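Local coordinates for protein chintase (Rhizomucor miehei, PDB 5YUQ) that probably hydrolyses the beta-1,4 linkages of chitin, as a family 18 glycoside hydrolase of a thermophilic fungus with a tunnel-shaped active site, at residues D10-K15 with S351-D356; I186-A191 with G205-S210; P196-P201 with I309-Y314; P233-V238 with S282-W287. All coordinates share one frame; numbering follows the deposited sequence.

Contact 1 (D10-K15 with S351-D356)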
loop_
_atom_site.group_PDB
_atom_site.type_symbol
_atom_site.label_atom_id
_atom_site.label_comp_id
_atom_site.label_asym_id
_atom_site.label_seq_id
_atom_site.Cartn_x
_atom_site.Cartn_y
_atom_site.Cartn_z
ATOM N N ASP A 10 -5.854 10.822 -6.339
ATOM C CA ASP A 10 -6.728 11.913 -6.767
ATOM C C ASP A 10 -6.083 13.286 -6.599
ATOM O O ASP A 10 -6.308 14.191 -7.405
ATOM C CB ASP A 10 -8.034 11.851 -5.979
ATOM C CG ASP A 10 -9.067 12.821 -6.488
ATOM O OD1 ASP A 10 -9.788 12.471 -7.456
ATOM O OD2 ASP A 10 -9.174 13.927 -5.917
ATOM N N TRP A 11 -5.275 13.437 -5.553
ATOM C CA TRP A 11 -4.675 14.725 -5.224
ATOM C C TRP A 11 -3.391 15.024 -5.996
ATOM O O TRP A 11 -2.841 16.120 -5.890
ATOM C CB TRP A 11 -4.405 14.795 -3.716
ATOM C CG TRP A 11 -3.518 13.689 -3.206
ATOM C CD1 TRP A 11 -2.164 13.729 -3.079
ATOM C CD2 TRP A 11 -3.926 12.389 -2.745
ATOM N NE1 TRP A 11 -1.701 12.539 -2.568
ATOM C CE2 TRP A 11 -2.764 11.699 -2.356
ATOM C CE3 TRP A 11 -5.164 11.745 -2.625
ATOM C CZ2 TRP A 11 -2.796 10.394 -1.850
ATOM C CZ3 TRP A 11 -5.194 10.442 -2.126
ATOM C CH2 TRP A 11 -4.017 9.785 -1.752
ATOM N N ASP A 12 -2.909 14.056 -6.767
ATOM C CA ASP A 12 -1.664 14.234 -7.511
ATOM C C ASP A 12 -1.565 13.194 -8.621
ATOM O O ASP A 12 -0.731 12.291 -8.558
ATOM C CB ASP A 12 -0.466 14.124 -6.561
ATOM C CG ASP A 12 0.819 14.685 -7.155
ATOM O OD1 ASP A 12 0.782 15.292 -8.247
ATOM O OD2 ASP A 12 1.876 14.519 -6.519
ATOM N N LEU A 13 -2.406 13.324 -9.648
ATOM C CA LEU A 13 -2.384 12.373 -10.753
ATOM C C LEU A 13 -1.102 12.529 -11.555
ATOM O O LEU A 13 -0.523 13.625 -11.614
ATOM C CB LEU A 13 -3.599 12.553 -11.668
ATOM C CG LEU A 13 -4.939 12.133 -11.057
ATOM C CD1 LEU A 13 -6.094 12.527 -11.968
ATOM C CD2 LEU A 13 -4.969 10.623 -10.789
ATOM N N PRO A 14 -0.638 11.434 -12.167
ATOM C CA PRO A 14 0.578 11.549 -12.977
ATOM C C PRO A 14 0.324 12.468 -14.170
ATOM O O PRO A 14 -0.790 12.488 -14.685
ATOM C CB PRO A 14 0.813 10.118 -13.470
ATOM C CG PRO A 14 0.013 9.241 -12.554
ATOM C CD PRO A 14 -1.176 10.061 -12.148
ATOM N N LYS A 15 1.329 13.232 -14.590
ATOM C CA LYS A 15 1.149 14.123 -15.737
ATOM C C LYS A 15 0.961 13.320 -17.019
ATOM O O LYS A 15 0.271 13.751 -17.948
ATOM C CB LYS A 15 2.323 15.096 -15.857
ATOM C CG LYS A 15 2.417 16.073 -14.687
ATOM C CD LYS A 15 1.065 16.724 -14.413
ATOM C CE LYS A 15 1.157 17.829 -13.369
ATOM N NZ LYS A 15 1.660 17.352 -12.054
ATOM N N SER A 351 3.183 4.984 -5.527
ATOM C CA SER A 351 2.111 5.206 -6.489
ATOM C C SER A 351 2.745 5.821 -7.745
ATOM O O SER A 351 3.895 6.280 -7.718
ATOM C CB SER A 351 1.029 6.121 -5.905
ATOM O OG SER A 351 1.608 7.324 -5.419
ATOM N N LEU A 352 1.992 5.829 -8.840
ATOM C CA LEU A 352 2.561 6.020 -10.171
ATOM C C LEU A 352 3.251 7.359 -10.396
ATOM O O LEU A 352 4.246 7.433 -11.120
ATOM C CB LEU A 352 1.471 5.791 -11.226
ATOM C CG LEU A 352 1.947 5.722 -12.672
ATOM C CD1 LEU A 352 3.015 4.655 -12.828
ATOM C CD2 LEU A 352 0.771 5.437 -13.595
ATOM N N GLU A 353 2.742 8.415 -9.771
ATOM C CA GLU A 353 3.279 9.745 -10.036
ATOM C C GLU A 353 4.670 9.922 -9.429
ATOM O O GLU A 353 5.357 10.895 -9.720
ATOM C CB GLU A 353 2.307 10.827 -9.545
ATOM C CG GLU A 353 2.467 11.233 -8.083
ATOM C CD GLU A 353 2.012 10.183 -7.094
ATOM O OE1 GLU A 353 1.392 9.164 -7.488
ATOM O OE2 GLU A 353 2.260 10.384 -5.885
ATOM N N MET A 354 5.072 8.969 -8.625
ATOM C CA MET A 354 6.351 9.031 -7.934
ATOM C C MET A 354 7.557 8.622 -8.763
ATOM O O MET A 354 8.642 8.886 -8.401
ATOM C CB MET A 354 6.352 8.191 -6.628
ATOM C CG MET A 354 5.273 8.569 -5.675
ATOM S SD MET A 354 5.411 7.354 -4.273
ATOM C CE MET A 354 4.198 8.058 -3.119
ATOM N N ASP A 355 7.288 7.958 -9.879
ATOM C CA ASP A 355 8.356 7.502 -10.757
ATOM C C ASP A 355 8.971 8.701 -11.465
ATOM O O ASP A 355 8.351 9.768 -11.549
ATOM C CB ASP A 355 7.806 6.516 -11.791
ATOM C CG ASP A 355 8.858 5.544 -12.286
ATOM O OD1 ASP A 355 10.055 5.687 -11.942
ATOM O OD2 ASP A 355 8.484 4.633 -13.033
ATOM N N ASP A 356 10.191 8.534 -11.959
ATOM C CA ASP A 356 10.817 9.603 -12.738
ATOM C C ASP A 356 10.280 9.636 -14.170
ATOM O O ASP A 356 9.457 8.805 -14.565
ATOM C CB ASP A 356 12.349 9.497 -12.690
ATOM C CG ASP A 356 12.877 8.193 -13.261
ATOM O OD1 ASP A 356 12.258 7.641 -14.202
ATOM O OD2 ASP A 356 13.942 7.733 -12.790
HETATM O O HOH W 1 -0.876 9.610 -8.877
#
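Asp-12 and Pro-14 meet Leu-352 and Glu-353 in a loop-to-loop contact near the protein surface, where the turn after strand 4-9 lies against the turn after strand 346-350. No direct hydrogen bond links the two segments; van der Waals packing and one water do the work. The backbones come nearest where Pro-14 passes Glu-353. Pro-14 puts CG against Leu-352, whose CB is 4.0 Å from it, and the two side chains cross at about a right angle. Glu-353 turns its aliphatic part to the other loop: CG lies 3.4 Å from Asp-12 O, while CB packs on Pro-14 CA at 3.9 Å. Strands 4-9 and 346-350 are parallel neighbours, the first and last strands of the TIM barrel, so the contact joins the loops at the seam where the barrel closes. The peptide bond leading into Ser-351 is cis, a recurrent feature at the end of the last barrel strand in family 18 chitinases. Just beyond it the chain makes a short 3-10 turn, and Glu-353 folds back on this turn through a bend at chi2 (-71°), which sets CD beside Ser-351. There Ser-351 OG donates to Glu-353 OE1 over 2.8 Å, reaching the syn side of the carboxylate, 19° out of its plane. A water gives its two protons to Asp-12 O and to Glu-353 OE1, each at 2.7 Å, so that OE1 receives two donors. The other oxygen, Glu-353 OE2, stands 4.2 Å from Asp-12 OD2; the carboxylate planes are turned 53° apart, and the like charges would tend to raise the proton affinity of either acid.

Contact 2 (I186-A191 with G205-S210)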
loop_
_atom_site.group_PDB
_atom_site.type_symbol
_atom_site.label_atom_id
_atom_site.label_comp_id
_atom_site.label_asym_id
_atom_site.label_seq_id
_atom_site.Cartn_x
_atom_site.Cartn_y
_atom_site.Cartn_z
ATOM N N ILE A 186 9.091 4.912 13.204
ATOM C CA ILE A 186 9.385 5.343 14.595
ATOM C C ILE A 186 8.861 4.473 15.722
ATOM O O ILE A 186 9.262 4.656 16.826
ATOM C CB ILE A 186 8.925 6.769 14.932
ATOM C CG1 ILE A 186 7.407 6.943 14.780
ATOM C CG2 ILE A 186 9.643 7.750 14.067
ATOM C CD1 ILE A 186 6.941 8.226 15.401
ATOM N N ARG A 187 7.954 3.559 15.410
ATOM C CA ARG A 187 7.460 2.665 16.449
ATOM C C ARG A 187 8.500 1.595 16.769
ATOM O O ARG A 187 8.341 0.818 17.706
ATOM C CB ARG A 187 6.124 2.028 16.043
ATOM C CG ARG A 187 4.906 2.915 16.312
ATOM C CD ARG A 187 3.678 2.461 15.516
ATOM N NE ARG A 187 3.381 3.377 14.414
ATOM C CZ ARG A 187 3.014 2.996 13.194
ATOM N NH1 ARG A 187 2.893 1.706 12.905
ATOM N NH2 ARG A 187 2.766 3.905 12.259
ATOM N N ASP A 188 9.574 1.577 15.990
ATOM C CA ASP A 188 10.654 0.616 16.178
ATOM C C ASP A 188 11.912 1.264 16.744
ATOM O O ASP A 188 12.223 2.417 16.436
ATOM C CB ASP A 188 10.985 -0.037 14.845
ATOM C CG ASP A 188 9.814 -0.782 14.284
ATOM O OD1 ASP A 188 9.487 -1.838 14.858
ATOM O OD2 ASP A 188 9.211 -0.312 13.301
ATOM N N LYS A 189 12.633 0.506 17.565
ATOM C CA LYS A 189 13.876 0.975 18.182
ATOM C C LYS A 189 15.010 1.219 17.182
ATOM O O LYS A 189 15.804 2.147 17.354
ATOM C CB LYS A 189 14.333 -0.021 19.249
ATOM C CG LYS A 189 13.496 -0.007 20.526
ATOM C CD LYS A 189 14.075 0.947 21.563
ATOM C CE LYS A 189 13.220 1.002 22.824
ATOM N NZ LYS A 189 11.913 1.674 22.572
ATOM N N ASN A 190 15.082 0.384 16.150
ATOM C CA ASN A 190 16.120 0.477 15.131
ATOM C C ASN A 190 15.522 0.844 13.789
ATOM O O ASN A 190 14.338 0.600 13.537
ATOM C CB ASN A 190 16.863 -0.861 14.988
ATOM C CG ASN A 190 17.672 -1.213 16.211
ATOM O OD1 ASN A 190 18.313 -0.349 16.808
ATOM N ND2 ASN A 190 17.659 -2.486 16.589
ATOM N N ALA A 191 16.344 1.423 12.924
ATOM C CA ALA A 191 15.956 1.589 11.533
ATOM C C ALA A 191 15.746 0.216 10.912
ATOM O O ALA A 191 16.396 -0.756 11.290
ATOM C CB ALA A 191 17.031 2.341 10.777
ATOM N N GLY A 205 14.548 -5.177 17.112
ATOM C CA GLY A 205 14.238 -3.759 17.108
ATOM C C GLY A 205 13.543 -3.267 15.860
ATOM O O GLY A 205 13.440 -2.063 15.636
ATOM N N VAL A 206 13.070 -4.201 15.037
ATOM C CA VAL A 206 12.312 -3.851 13.840
ATOM C C VAL A 206 11.074 -4.736 13.795
ATOM O O VAL A 206 10.952 -5.680 14.580
ATOM C CB VAL A 206 13.128 -4.044 12.546
ATOM C CG1 VAL A 206 14.401 -3.184 12.568
ATOM C CG2 VAL A 206 13.473 -5.507 12.339
ATOM N N GLU A 207 10.157 -4.438 12.882
ATOM C CA GLU A 207 8.971 -5.276 12.719
ATOM C C GLU A 207 9.368 -6.603 12.100
ATOM O O GLU A 207 10.129 -6.641 11.143
ATOM C CB GLU A 207 7.943 -4.582 11.829
ATOM C CG GLU A 207 7.420 -3.281 12.410
ATOM C CD GLU A 207 6.727 -3.469 13.744
ATOM O OE1 GLU A 207 5.844 -4.347 13.847
ATOM O OE2 GLU A 207 7.059 -2.741 14.703
ATOM N N PRO A 208 8.841 -7.708 12.643
ATOM C CA PRO A 208 9.222 -9.040 12.178
ATOM C C PRO A 208 8.417 -9.470 10.951
ATOM O O PRO A 208 7.767 -10.525 10.957
ATOM C CB PRO A 208 8.872 -9.919 13.378
ATOM C CG PRO A 208 7.667 -9.254 13.948
ATOM C CD PRO A 208 7.934 -7.767 13.797
ATOM N N THR A 209 8.462 -8.657 9.902
ATOM C CA THR A 209 7.778 -9.020 8.667
ATOM C C THR A 209 8.451 -8.404 7.448
ATOM O O THR A 209 9.403 -7.638 7.570
ATOM C CB THR A 209 6.261 -8.677 8.719
ATOM O OG1 THR A 209 5.602 -9.266 7.590
ATOM C CG2 THR A 209 6.040 -7.168 8.708
ATOM N N SER A 210 7.941 -8.756 6.277
ATOM C CA SER A 210 8.552 -8.402 5.012
ATOM C C SER A 210 7.606 -8.892 3.935
ATOM O O SER A 210 6.567 -9.485 4.244
ATOM C CB SER A 210 9.884 -9.122 4.853
ATOM O OG SER A 210 9.680 -10.533 4.812
#
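Two acids meet at very short range: Asp-188 OD1 and Glu-207 OE2 are only 2.6 Å apart, a separation suggesting that one of the carboxyl groups carries a proton, though the model does not tell which. The side chains cross at about a right angle, with the carboxylate planes turned 53° from each other. Glu-207 reaches back through a bend at chi2 (-60°), which turns CD toward Asp-188; CG itself lies 3.5 Å from Asp-188 OD1. The second oxygen of Asp-188, OD2, is bound to the backbone N of Gly-185, and the backbone N of Glu-207 is bound to Asn-184 OD1; the first bond holds the carboxylate of Asp-188, the second the backbone of Glu-207.

Next to this pair the backbones are joined by a single hydrogen bond, from Asn-190 N to Gly-205 O at 3.0 Å and 164°. The same carbonyl oxygen lies 3.3 Å from Asp-188 CB, so it is hemmed in by the turn through 188-190. Gly-205 itself has a positive phi, and its CA lies 3.7 Å from Asn-190 ND2, an amide nitrogen that gives its hydrogen bond to Thr-204 O. Val-206 lays CG1 3.4 Å from Ala-191 O, a buried carbonyl with no polar partner in the model.

Both segments belong to the long connection between barrel strand 175-178 and helix 211-220, so the contact pinches this excursion shut. Lys-189 and Ala-191 continue by backbone bonds to Ile-255 and Val-253 of a further loop, while at the other end Ser-210 forms the N-cap of helix 211-220.

Contact 3 (P196-P201 with I309-Y314)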
loop_
_atom_site.group_PDB
_atom_site.type_symbol
_atom_site.label_atom_id
_atom_site.label_comp_id
_atom_site.label_asym_id
_atom_site.label_seq_id
_atom_site.Cartn_x
_atom_site.Cartn_y
_atom_site.Cartn_z
ATOM N N PRO A 196 11.057 -4.248 3.100
ATOM C CA PRO A 196 12.000 -5.364 3.039
ATOM C C PRO A 196 11.400 -6.532 2.285
ATOM O O PRO A 196 10.207 -6.807 2.440
ATOM C CB PRO A 196 12.187 -5.749 4.505
ATOM C CG PRO A 196 10.937 -5.277 5.196
ATOM C CD PRO A 196 10.508 -4.043 4.454
ATOM N N LEU A 197 12.206 -7.207 1.476
ATOM C CA LEU A 197 11.733 -8.419 0.821
ATOM C C LEU A 197 11.813 -9.571 1.809
ATOM O O LEU A 197 10.966 -10.463 1.809
ATOM C CB LEU A 197 12.564 -8.703 -0.427
ATOM C CG LEU A 197 12.156 -9.952 -1.212
ATOM C CD1 LEU A 197 10.704 -9.872 -1.630
ATOM C CD2 LEU A 197 13.059 -10.081 -2.429
ATOM N N TYR A 198 12.822 -9.528 2.671
ATOM C CA TYR A 198 12.979 -10.528 3.727
ATOM C C TYR A 198 13.202 -9.888 5.086
ATOM O O TYR A 198 13.656 -8.741 5.183
ATOM C CB TYR A 198 14.164 -11.455 3.428
ATOM C CG TYR A 198 14.057 -12.191 2.125
ATOM C CD1 TYR A 198 13.257 -13.321 2.019
ATOM C CD2 TYR A 198 14.751 -11.770 1.004
ATOM C CE1 TYR A 198 13.153 -14.002 0.833
ATOM C CE2 TYR A 198 14.650 -12.451 -0.189
ATOM C CZ TYR A 198 13.849 -13.569 -0.265
ATOM O OH TYR A 198 13.739 -14.258 -1.449
ATOM N N TYR A 199 12.881 -10.649 6.126
ATOM C CA TYR A 199 13.175 -10.295 7.502
ATOM C C TYR A 199 13.878 -11.471 8.151
ATOM O O TYR A 199 13.432 -12.608 8.030
ATOM C CB TYR A 199 11.906 -9.971 8.289
ATOM C CG TYR A 199 12.129 -10.051 9.780
ATOM C CD1 TYR A 199 12.808 -9.039 10.446
ATOM C CD2 TYR A 199 11.689 -11.144 10.517
ATOM C CE1 TYR A 199 13.038 -9.107 11.807
ATOM C CE2 TYR A 199 11.914 -11.221 11.889
ATOM C CZ TYR A 199 12.589 -10.195 12.523
ATOM O OH TYR A 199 12.826 -10.252 13.881
ATOM N N SER A 200 14.929 -11.165 8.868
ATOM C CA SER A 200 15.647 -12.191 9.593
ATOM C C SER A 200 15.445 -12.029 11.072
ATOM O O SER A 200 15.607 -11.007 11.613
ATOM C CB SER A 200 17.146 -12.126 9.325
ATOM O OG SER A 200 17.879 -12.850 10.253
ATOM N N PRO A 201 15.095 -13.200 11.719
ATOM C CA PRO A 201 14.903 -13.113 13.172
ATOM C C PRO A 201 16.111 -12.723 14.017
ATOM O O PRO A 201 15.998 -12.419 15.158
ATOM C CB PRO A 201 14.456 -14.537 13.562
ATOM C CG PRO A 201 13.911 -15.111 12.365
ATOM C CD PRO A 201 14.823 -14.639 11.294
ATOM N N ILE A 309 20.245 -8.452 3.665
ATOM C CA ILE A 309 19.141 -9.179 4.294
ATOM C C ILE A 309 17.793 -8.865 3.645
ATOM O O ILE A 309 17.071 -9.773 3.223
ATOM C CB ILE A 309 19.067 -8.912 5.810
ATOM C CG1 ILE A 309 20.197 -9.652 6.528
ATOM C CG2 ILE A 309 17.721 -9.353 6.365
ATOM C CD1 ILE A 309 20.338 -9.292 7.996
ATOM N N SER A 310 17.466 -7.578 3.547
ATOM C CA SER A 310 16.157 -7.152 3.054
ATOM C C SER A 310 16.119 -7.007 1.543
ATOM O O SER A 310 15.046 -6.858 0.966
ATOM C CB SER A 310 15.739 -5.829 3.704
ATOM O OG SER A 310 16.581 -4.771 3.289
ATOM N N LYS A 311 17.292 -7.066 0.911
ATOM C CA LYS A 311 17.448 -6.832 -0.523
ATOM C C LYS A 311 16.942 -5.454 -0.924
ATOM O O LYS A 311 16.207 -5.327 -1.902
ATOM C CB LYS A 311 16.726 -7.902 -1.359
ATOM C CG LYS A 311 16.974 -9.329 -0.906
ATOM C CD LYS A 311 18.428 -9.718 -1.100
ATOM C CE LYS A 311 18.679 -11.115 -0.537
ATOM N NZ LYS A 311 20.129 -11.479 -0.538
ATOM N N THR A 312 17.356 -4.424 -0.184
ATOM C CA THR A 312 16.978 -3.042 -0.495
ATOM C C THR A 312 18.147 -2.093 -0.284
ATOM O O THR A 312 19.021 -2.363 0.542
ATOM C CB THR A 312 15.801 -2.547 0.382
ATOM O OG1 THR A 312 16.159 -2.633 1.768
ATOM C CG2 THR A 312 14.546 -3.382 0.144
ATOM N N PRO A 313 18.148 -0.971 -1.017
ATOM C CA PRO A 313 19.204 0.030 -0.837
ATOM C C PRO A 313 18.876 0.924 0.344
ATOM O O PRO A 313 17.709 1.079 0.709
ATOM C CB PRO A 313 19.117 0.847 -2.126
ATOM C CG PRO A 313 17.644 0.787 -2.475
ATOM C CD PRO A 313 17.232 -0.622 -2.120
ATOM N N TYR A 314 19.902 1.508 0.943
ATOM C CA TYR A 314 19.667 2.537 1.929
ATOM C C TYR A 314 20.800 3.527 1.841
ATOM O O TYR A 314 21.840 3.234 1.256
ATOM C CB TYR A 314 19.529 1.956 3.342
ATOM C CG TYR A 314 20.761 1.269 3.884
ATOM C CD1 TYR A 314 21.054 -0.050 3.552
ATOM C CD2 TYR A 314 21.611 1.927 4.759
ATOM C CE1 TYR A 314 22.170 -0.682 4.067
ATOM C CE2 TYR A 314 22.722 1.304 5.275
ATOM C CZ TYR A 314 23.004 0.009 4.923
ATOM O OH TYR A 314 24.118 -0.606 5.434
#
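Tyr-198 lies against the turn that leads into strand 312-317, and its side chain runs outward past Ile-309 O and Lys-311 CG. CB is nearest to Ile-309 O, at 3.4 Å. The next atom, CG, stands beside the backbone N (chi1 -58°) and remains 4.0 Å from that oxygen. CD2 lies between two partners, with Ile-309 O and Lys-311 CG each 3.8 Å away; CE2 stays near Lys-311 CG. The lysine methylene and the carbonyl thus meet the ring at its edge, whereas Leu-197 CG lies over one face, toward the rim. The OH at the tip makes no contact with 309-314.

Nearer the start of the segment, Pro-196 CB packs on Ser-310 CB at 3.6 Å, and Leu-197 N donates to Ser-310 O, 2.9 Å away and in the carbonyl plane, on a lone pair. Further along, Ser-200 CB approaches Ile-309 CG2. Lys-311 and Thr-312 form a G1 beta bulge opposite Asp-307 in the hairpin of strands 302-307 and 312-317, with Lys-311 at positive phi (58°).

The polar ends of the turn find partners within the hairpin, Lys-311 NZ in a salt bridge to Asp-308 and Ser-310 OG on Asp-307. Attachment to 196-201 therefore rests on van der Waals packing, part of it against carbonyl oxygens, and one backbone hydrogen bond, with the buried Tyr-198 N left without a polar partner in the model.

Contact 4 (P233-V238 with S282-W287)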
loop_
_atom_site.group_PDB
_atom_site.type_symbol
_atom_site.label_atom_id
_atom_site.label_comp_id
_atom_site.label_asym_id
_atom_site.label_seq_id
_atom_site.Cartn_x
_atom_site.Cartn_y
_atom_site.Cartn_z
ATOM N N PRO A 233 6.711 -0.046 -3.206
ATOM C CA PRO A 233 6.680 1.414 -3.109
ATOM C C PRO A 233 7.532 2.093 -4.175
ATOM O O PRO A 233 8.580 1.562 -4.560
ATOM C CB PRO A 233 7.297 1.662 -1.732
ATOM C CG PRO A 233 8.323 0.569 -1.611
ATOM C CD PRO A 233 7.727 -0.639 -2.316
ATOM N N PHE A 234 7.083 3.253 -4.650
ATOM C CA PHE A 234 7.911 4.097 -5.518
ATOM C C PHE A 234 8.472 5.263 -4.706
ATOM O O PHE A 234 8.748 6.342 -5.238
ATOM C CB PHE A 234 7.110 4.622 -6.713
ATOM C CG PHE A 234 7.014 3.656 -7.876
ATOM C CD1 PHE A 234 7.304 2.306 -7.723
ATOM C CD2 PHE A 234 6.642 4.114 -9.130
ATOM C CE1 PHE A 234 7.212 1.426 -8.818
ATOM C CE2 PHE A 234 6.549 3.249 -10.217
ATOM C CZ PHE A 234 6.828 1.904 -10.057
ATOM N N TYR A 235 8.647 5.022 -3.409
ATOM C CA TYR A 235 9.181 6.009 -2.478
ATOM C C TYR A 235 9.990 5.277 -1.425
ATOM O O TYR A 235 9.893 4.051 -1.294
ATOM C CB TYR A 235 8.034 6.757 -1.783
ATOM C CG TYR A 235 7.173 5.855 -0.908
ATOM C CD1 TYR A 235 6.149 5.091 -1.457
ATOM C CD2 TYR A 235 7.393 5.766 0.457
ATOM C CE1 TYR A 235 5.379 4.264 -0.676
ATOM C CE2 TYR A 235 6.624 4.935 1.255
ATOM C CZ TYR A 235 5.616 4.191 0.680
ATOM O OH TYR A 235 4.825 3.351 1.438
ATOM N N GLY A 236 10.771 6.039 -0.668
ATOM C CA GLY A 236 11.454 5.519 0.494
ATOM C C GLY A 236 11.066 6.338 1.709
ATOM O O GLY A 236 10.213 7.225 1.619
ATOM N N ARG A 237 11.682 6.044 2.845
ATOM C CA ARG A 237 11.398 6.797 4.067
ATOM C C ARG A 237 12.684 7.145 4.783
ATOM O O ARG A 237 13.606 6.329 4.842
ATOM C CB ARG A 237 10.491 5.996 5.002
ATOM C CG ARG A 237 10.381 6.582 6.409
ATOM C CD ARG A 237 9.190 6.016 7.187
ATOM N NE ARG A 237 7.936 6.328 6.507
ATOM C CZ ARG A 237 7.307 5.494 5.694
ATOM N NH1 ARG A 237 7.797 4.277 5.483
ATOM N NH2 ARG A 237 6.184 5.869 5.104
ATOM N N VAL A 238 12.755 8.364 5.313
ATOM C CA VAL A 238 13.877 8.733 6.157
ATOM C C VAL A 238 13.566 8.523 7.635
ATOM O O VAL A 238 12.432 8.708 8.081
ATOM C CB VAL A 238 14.353 10.191 5.916
ATOM C CG1 VAL A 238 14.958 10.327 4.527
ATOM C CG2 VAL A 238 13.214 11.181 6.125
ATOM N N SER A 282 5.585 12.160 7.550
ATOM C CA SER A 282 5.596 10.724 7.290
ATOM C C SER A 282 7.003 10.231 7.001
ATOM O O SER A 282 7.284 9.038 7.126
ATOM C CB SER A 282 4.702 10.388 6.105
ATOM O OG SER A 282 5.215 10.950 4.913
ATOM N N GLY A 283 7.880 11.149 6.605
ATOM C CA GLY A 283 9.246 10.798 6.253
ATOM C C GLY A 283 9.372 10.350 4.816
ATOM O O GLY A 283 10.445 9.934 4.386
ATOM N N GLN A 284 8.275 10.460 4.074
ATOM C CA GLN A 284 8.222 10.014 2.685
ATOM C C GLN A 284 9.236 10.754 1.819
ATOM O O GLN A 284 9.413 11.967 1.925
ATOM C CB GLN A 284 6.810 10.194 2.134
ATOM C CG GLN A 284 6.652 9.818 0.667
ATOM C CD GLN A 284 5.226 9.989 0.181
ATOM O OE1 GLN A 284 4.415 9.064 0.267
ATOM N NE2 GLN A 284 4.913 11.181 -0.330
ATOM N N TYR A 285 9.903 9.997 0.958
ATOM C CA TYR A 285 10.913 10.528 0.068
ATOM C C TYR A 285 10.655 9.837 -1.265
ATOM O O TYR A 285 10.973 8.660 -1.421
ATOM C CB TYR A 285 12.280 10.133 0.623
ATOM C CG TYR A 285 13.356 11.180 0.483
ATOM C CD1 TYR A 285 14.038 11.326 -0.707
ATOM C CD2 TYR A 285 13.710 11.987 1.553
ATOM C CE1 TYR A 285 15.024 12.255 -0.849
ATOM C CE2 TYR A 285 14.714 12.939 1.418
ATOM C CZ TYR A 285 15.359 13.059 0.211
ATOM O OH TYR A 285 16.358 13.992 0.047
ATOM N N ILE A 286 10.052 10.535 -2.223
ATOM C CA ILE A 286 9.627 9.840 -3.444
ATOM C C ILE A 286 10.781 9.613 -4.410
ATOM O O ILE A 286 11.795 10.308 -4.367
ATOM C CB ILE A 286 8.459 10.539 -4.169
ATOM C CG1 ILE A 286 8.891 11.903 -4.712
ATOM C CG2 ILE A 286 7.257 10.669 -3.244
ATOM C CD1 ILE A 286 7.932 12.446 -5.758
ATOM N N TRP A 287 10.630 8.626 -5.282
ATOM C CA TRP A 287 11.707 8.265 -6.187
ATOM C C TRP A 287 12.193 9.447 -7.013
ATOM O O TRP A 287 13.399 9.588 -7.235
ATOM C CB TRP A 287 11.299 7.126 -7.115
ATOM C CG TRP A 287 12.364 6.862 -8.127
ATOM C CD1 TRP A 287 12.365 7.241 -9.439
ATOM C CD2 TRP A 287 13.606 6.184 -7.903
ATOM N NE1 TRP A 287 13.535 6.838 -10.044
ATOM C CE2 TRP A 287 14.311 6.183 -9.122
ATOM C CE3 TRP A 287 14.188 5.571 -6.789
ATOM C CZ2 TRP A 287 15.564 5.587 -9.261
ATOM C CZ3 TRP A 287 15.432 4.983 -6.924
ATOM C CH2 TRP A 287 16.108 4.997 -8.152
#
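Tyr-235, Gly-236 and Arg-237 pair with Ile-286, Tyr-285 and Gln-284 in a short two-stranded antiparallel pairing, formed where strand 228-240 runs on past the TIM barrel and takes strand 284-286 on its edge. Gly-236 and Tyr-285 are the hydrogen-bonded pair: Gly-236 N gives a nearly straight bond to Tyr-285 O (2.7 Å, 175°), and Tyr-285 N returns one to Gly-236 O. Backbone bonds from Val-238 N to Gly-283 O and from Trp-287 N to Phe-234 O extend the pairing at its ends.

Apolar contacts lie on both faces. Val-238 CG1 touches Tyr-285 CD2 at 3.6 Å, the two side chains crossing at a slant; beside Arg-237, Tyr-235 CB approaches Ile-286 CG2 at 4.2 Å, and Gln-284 CG packs 4.1 Å from Tyr-235 CD2.

Polar side chains act mainly through outside partners. Gln-284 holds OE1 over one face of the Tyr-235 ring, its NE2 bonded to Thr-266 OG1. Tyr-235 OH and Arg-237 NH2 both reach Asp-182 OD1, one by a hydrogen bond and the other by a salt bridge, and Tyr-285 OH binds Glu-293. Arg-237 is also tied across the contact: a bend at chi3 (-61°) places NE 2.9 Å from Ser-282 O, which lies in the guanidinium plane, the bond running nearly along the C=O axis.

Contact 1 spans nearly the whole chain, and the other three are nested within it. Contacts 2 and 3 interleave along the sequence; contact 4 follows contact 2 and lies inside the loop closed by contact 3. In space they form two touching pairs. Contacts 1 and 4 have centres 13 Å apart and meet through Met-354 packing on Phe-234 and Trp-287 and a probable hydrogen bond from Trp-287 NE1 to Asp-356 OD2, while contacts 2 and 3, with centres 12 Å apart, meet where Ser-210 packs on Leu-197. Strands 322-325 and 312-317 extend the pairing of strand 228-240 into the insertion before the last barrel strand, and contact 3 fastens that insertion to the loop after strand 175-178.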